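PDB 6EDI: glucokinase from Leishmania braziliensis MHOM/BR/75/M2904, which probably phosphorylates D-glucose using ATP, the first step of glycolysis. Local coordinates for residues A[155-168]-A[399-411]. Numbering follows the deposited sequence.
Sequences LNDLEAGAYGVLAL and INLLGCLGFGSQL
Y163 lies across helix 399-409 between G403 and F407, meeting it from CB to OH. Its CB lies 3.0 Å from G403 O. In the ring, CG and CD1 rest on the backbone at F407 N, with CD1 also 3.5 Å from G406 C, while CE1 approaches F407 CA, which sits over the ring face in a CH-pi contact, 3.7 Å from the centroid. CE2 and CZ meet F407 CD1, the edge of that ring turned to the Y163 face in a T-shaped pair, planes at 89°. Beyond it, OH hydrogen-bonds V230 N of strand 227-233, in the other six-stranded sheet from strand 152-156, which leads into helix 157-170.

This is a buried, glycine-mediated helix crossing: the absence of side chains at G164, G403 and G406 lets the axes come within 6.4 Å at 73°, and G403 CA makes a CA-H...O contact of 3.0 Å with A160 O. I399, CG1 anti to its N (chi1 -160°), is a knob among G161, G164, V165 and L168.

At the other end, a water can donate to D157 OD1 or N400 OD1. N400 ND2 donates to D157 OD1 at 2.8 Å and, weakly, to D46 OD2 of strand 41-48; the two carboxylates thus fix the amide's rotation.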
loop_
_atom_site.group_PDB
_atom_site.type_symbol
_atom_site.label_atom_id
_atom_site.label_comp_id
_atom_site.label_asym_id
_atom_site.label_seq_id
_atom_site.Cartn_x
_atom_site.Cartn_y
_atom_site.Cartn_z
ATOM N N LEU A 155 13.555 9.569 -3.439
ATOM C CA LEU A 155 12.220 9.532 -2.880
ATOM C C LEU A 155 11.264 10.374 -3.717
ATOM O O LEU A 155 11.612 11.477 -4.186
ATOM C CB LEU A 155 12.236 10.058 -1.446
ATOM C CG LEU A 155 13.254 9.463 -0.467
ATOM C CD1 LEU A 155 13.256 10.264 0.830
ATOM C CD2 LEU A 155 12.991 7.981 -0.184
ATOM N N ASN A 156 10.057 9.853 -3.900
ATOM C CA ASN A 156 8.947 10.667 -4.386
ATOM C C ASN A 156 8.690 11.778 -3.394
ATOM O O ASN A 156 8.959 11.625 -2.203
ATOM C CB ASN A 156 7.672 9.820 -4.525
ATOM C CG ASN A 156 7.561 9.150 -5.880
ATOM O OD1 ASN A 156 7.286 9.811 -6.892
ATOM N ND2 ASN A 156 7.767 7.831 -5.912
ATOM N N ASP A 157 8.182 12.901 -3.886
ATOM C CA ASP A 157 7.841 14.048 -3.050
ATOM C C ASP A 157 6.984 13.637 -1.828
ATOM O O ASP A 157 7.311 13.969 -0.678
ATOM C CB ASP A 157 7.187 15.140 -3.937
ATOM C CG ASP A 157 6.194 16.027 -3.186
ATOM O OD1 ASP A 157 6.490 16.490 -2.063
ATOM O OD2 ASP A 157 5.109 16.292 -3.748
ATOM N N LEU A 158 5.921 12.883 -2.062
ATOM C CA LEU A 158 5.033 12.491 -0.962
ATOM C C LEU A 158 5.618 11.385 -0.076
ATOM O O LEU A 158 5.235 11.237 1.087
ATOM C CB LEU A 158 3.651 12.091 -1.492
ATOM C CG LEU A 158 2.591 13.105 -1.119
ATOM C CD1 LEU A 158 2.569 13.222 0.379
ATOM C CD2 LEU A 158 2.959 14.444 -1.743
ATOM N N GLU A 159 6.534 10.606 -0.633
ATOM C CA GLU A 159 7.235 9.593 0.157
ATOM C C GLU A 159 8.132 10.317 1.150
ATOM O O GLU A 159 8.113 10.042 2.362
ATOM C CB GLU A 159 8.032 8.675 -0.769
ATOM C CG GLU A 159 8.913 7.651 -0.072
ATOM C CD GLU A 159 9.769 6.875 -1.049
ATOM O OE1 GLU A 159 9.795 7.259 -2.239
ATOM O OE2 GLU A 159 10.421 5.895 -0.622
ATOM N N ALA A 160 8.883 11.294 0.645
ATOM C CA ALA A 160 9.737 12.086 1.513
ATOM C C ALA A 160 8.906 12.845 2.548
ATOM O O ALA A 160 9.316 12.967 3.689
ATOM C CB ALA A 160 10.626 13.023 0.712
ATOM N N GLY A 161 7.734 13.339 2.160
ATOM C CA GLY A 161 6.880 14.076 3.092
ATOM C C GLY A 161 6.411 13.223 4.257
ATOM O O GLY A 161 6.398 13.650 5.428
ATOM N N ALA A 162 6.027 11.998 3.928
ATOM C CA ALA A 162 5.635 11.017 4.931
ATOM C C ALA A 162 6.786 10.706 5.887
ATOM O O ALA A 162 6.583 10.625 7.107
ATOM C CB ALA A 162 5.130 9.760 4.261
ATOM N N TYR A 163 7.991 10.532 5.352
ATOM C CA TYR A 163 9.148 10.354 6.238
ATOM C C TYR A 163 9.336 11.576 7.155
ATOM O O TYR A 163 9.819 11.459 8.289
ATOM C CB TYR A 163 10.425 10.046 5.446
ATOM C CG TYR A 163 10.588 8.597 5.056
ATOM C CD1 TYR A 163 10.767 7.617 6.027
ATOM C CD2 TYR A 163 10.591 8.208 3.719
ATOM C CE1 TYR A 163 10.907 6.277 5.677
ATOM C CE2 TYR A 163 10.742 6.869 3.356
ATOM C CZ TYR A 163 10.897 5.910 4.350
ATOM O OH TYR A 163 11.039 4.577 4.017
ATOM N N GLY A 164 8.959 12.755 6.666
ATOM C CA GLY A 164 9.047 13.955 7.474
ATOM C C GLY A 164 8.086 13.904 8.646
ATOM O O GLY A 164 8.417 14.312 9.762
ATOM N N VAL A 165 6.887 13.395 8.389
ATOM C CA VAL A 165 5.884 13.244 9.436
ATOM C C VAL A 165 6.415 12.304 10.495
ATOM O O VAL A 165 6.300 12.576 11.695
ATOM C CB VAL A 165 4.590 12.654 8.882
ATOM C CG1 VAL A 165 3.576 12.455 9.997
ATOM C CG2 VAL A 165 4.034 13.568 7.791
ATOM N N LEU A 166 7.000 11.195 10.043
ATOM C CA LEU A 166 7.570 10.217 10.963
ATOM C C LEU A 166 8.695 10.863 11.764
ATOM O O LEU A 166 8.803 10.664 12.972
ATOM C CB LEU A 166 8.120 9.025 10.191
ATOM C CG LEU A 166 8.893 8.037 11.061
ATOM C CD1 LEU A 166 7.961 7.418 12.089
ATOM C CD2 LEU A 166 9.524 6.970 10.197
ATOM N N ALA A 167 9.528 11.642 11.081
ATOM C CA ALA A 167 10.645 12.307 11.736
ATOM C C ALA A 167 10.135 13.205 12.856
ATOM O O ALA A 167 10.654 13.174 13.974
ATOM C CB ALA A 167 11.454 13.089 10.741
ATOM N N LEU A 168 9.118 14.002 12.551
ATOM C CA LEU A 168 8.526 14.893 13.544
ATOM C C LEU A 168 7.960 14.107 14.716
ATOM O O LEU A 168 8.075 14.518 15.878
ATOM C CB LEU A 168 7.423 15.741 12.918
ATOM C CG LEU A 168 7.831 16.785 11.878
ATOM C CD1 LEU A 168 6.620 17.318 11.121
ATOM C CD2 LEU A 168 8.569 17.911 12.573
ATOM N N ILE A 399 9.078 19.788 5.158
ATOM C CA ILE A 399 8.740 18.403 5.466
ATOM C C ILE A 399 9.540 17.439 4.600
ATOM O O ILE A 399 9.951 16.382 5.067
ATOM C CB ILE A 399 7.209 18.129 5.337
ATOM C CG1 ILE A 399 6.834 16.872 6.119
ATOM C CG2 ILE A 399 6.777 17.983 3.901
ATOM C CD1 ILE A 399 6.969 17.073 7.578
ATOM N N ASN A 400 9.813 17.828 3.357
ATOM C CA ASN A 400 10.523 16.930 2.464
ATOM C C ASN A 400 12.000 16.797 2.838
ATOM O O ASN A 400 12.557 15.718 2.773
ATOM C CB ASN A 400 10.349 17.349 1.004
ATOM C CG ASN A 400 8.940 17.120 0.499
ATOM O OD1 ASN A 400 8.077 16.608 1.221
ATOM N ND2 ASN A 400 8.693 17.507 -0.750
ATOM N N LEU A 401 12.636 17.896 3.212
ATOM C CA LEU A 401 14.000 17.804 3.723
ATOM C C LEU A 401 14.067 16.898 4.967
ATOM O O LEU A 401 14.909 15.989 5.046
ATOM C CB LEU A 401 14.575 19.195 3.999
ATOM C CG LEU A 401 14.799 20.004 2.722
ATOM C CD1 LEU A 401 15.480 21.343 3.000
ATOM C CD2 LEU A 401 15.627 19.213 1.726
ATOM N N LEU A 402 13.173 17.139 5.922
ATOM C CA LEU A 402 13.079 16.308 7.121
ATOM C C LEU A 402 12.903 14.829 6.782
ATOM O O LEU A 402 13.451 13.952 7.462
ATOM C CB LEU A 402 11.925 16.777 8.004
ATOM C CG LEU A 402 12.139 18.059 8.783
ATOM C CD1 LEU A 402 10.836 18.510 9.420
ATOM C CD2 LEU A 402 13.197 17.818 9.841
ATOM N N GLY A 403 12.138 14.560 5.729
ATOM C CA GLY A 403 11.869 13.194 5.319
ATOM C C GLY A 403 13.103 12.463 4.854
ATOM O O GLY A 403 13.179 11.226 4.934
ATOM N N CYS A 404 14.078 13.225 4.360
ATOM C CA CYS A 404 15.343 12.623 4.003
ATOM C C CYS A 404 16.005 12.090 5.276
ATOM O O CYS A 404 16.640 11.036 5.250
ATOM C CB CYS A 404 16.239 13.618 3.255
ATOM S SG CYS A 404 15.693 13.975 1.552
ATOM N N LEU A 405 15.821 12.794 6.396
ATOM C CA LEU A 405 16.276 12.276 7.687
ATOM C C LEU A 405 15.433 11.074 8.118
ATOM O O LEU A 405 15.961 10.056 8.604
ATOM C CB LEU A 405 16.237 13.370 8.766
ATOM C CG LEU A 405 16.674 12.999 10.197
ATOM C CD1 LEU A 405 17.417 14.141 10.881
ATOM C CD2 LEU A 405 15.485 12.585 11.053
ATOM N N GLY A 406 14.116 11.203 7.949
ATOM C CA GLY A 406 13.196 10.163 8.360
ATOM C C GLY A 406 13.557 8.853 7.688
ATOM O O GLY A 406 13.588 7.810 8.332
ATOM N N PHE A 407 13.854 8.928 6.396
ATOM C CA PHE A 407 14.319 7.787 5.638
ATOM C C PHE A 407 15.531 7.147 6.303
ATOM O O PHE A 407 15.518 5.957 6.619
ATOM C CB PHE A 407 14.681 8.205 4.223
ATOM C CG PHE A 407 15.413 7.140 3.459
ATOM C CD1 PHE A 407 14.711 6.090 2.869
ATOM C CD2 PHE A 407 16.798 7.168 3.353
ATOM C CE1 PHE A 407 15.377 5.099 2.161
ATOM C CE2 PHE A 407 17.476 6.178 2.650
ATOM C CZ PHE A 407 16.767 5.148 2.051
ATOM N N GLY A 408 16.570 7.948 6.510
ATOM C CA GLY A 408 17.802 7.459 7.102
ATOM C C GLY A 408 17.614 6.813 8.460
ATOM O O GLY A 408 18.266 5.821 8.770
ATOM N N SER A 409 16.705 7.367 9.259
ATOM C CA SER A 409 16.498 6.920 10.630
ATOM C C SER A 409 15.868 5.519 10.686
ATOM O O SER A 409 15.984 4.814 11.690
ATOM C CB SER A 409 15.630 7.931 11.392
ATOM O OG SER A 409 14.269 7.843 10.995
ATOM N N GLN A 410 15.217 5.115 9.599
ATOM C CA GLN A 410 14.550 3.818 9.546
ATOM C C GLN A 410 15.419 2.736 8.921
ATOM O O GLN A 410 14.951 1.631 8.683
ATOM C CB GLN A 410 13.241 3.927 8.758
ATOM C CG GLN A 410 12.202 4.777 9.449
ATOM C CD GLN A 410 12.066 4.419 10.924
ATOM O OE1 GLN A 410 11.643 3.309 11.280
ATOM N NE2 GLN A 410 12.445 5.349 11.793
ATOM N N LEU A 411 16.677 3.056 8.632
ATOM C CA LEU A 411 17.551 2.091 7.961
ATOM C C LEU A 411 17.985 0.947 8.882
ATOM O O LEU A 411 18.403 1.184 10.014
ATOM C CB LEU A 411 18.779 2.794 7.383
ATOM C CG LEU A 411 18.531 3.731 6.204
ATOM C CD1 LEU A 411 19.803 4.519 5.920
ATOM C CD2 LEU A 411 18.091 2.972 4.971
HETATM O O HOH W 1 5.559 16.369 0.521
#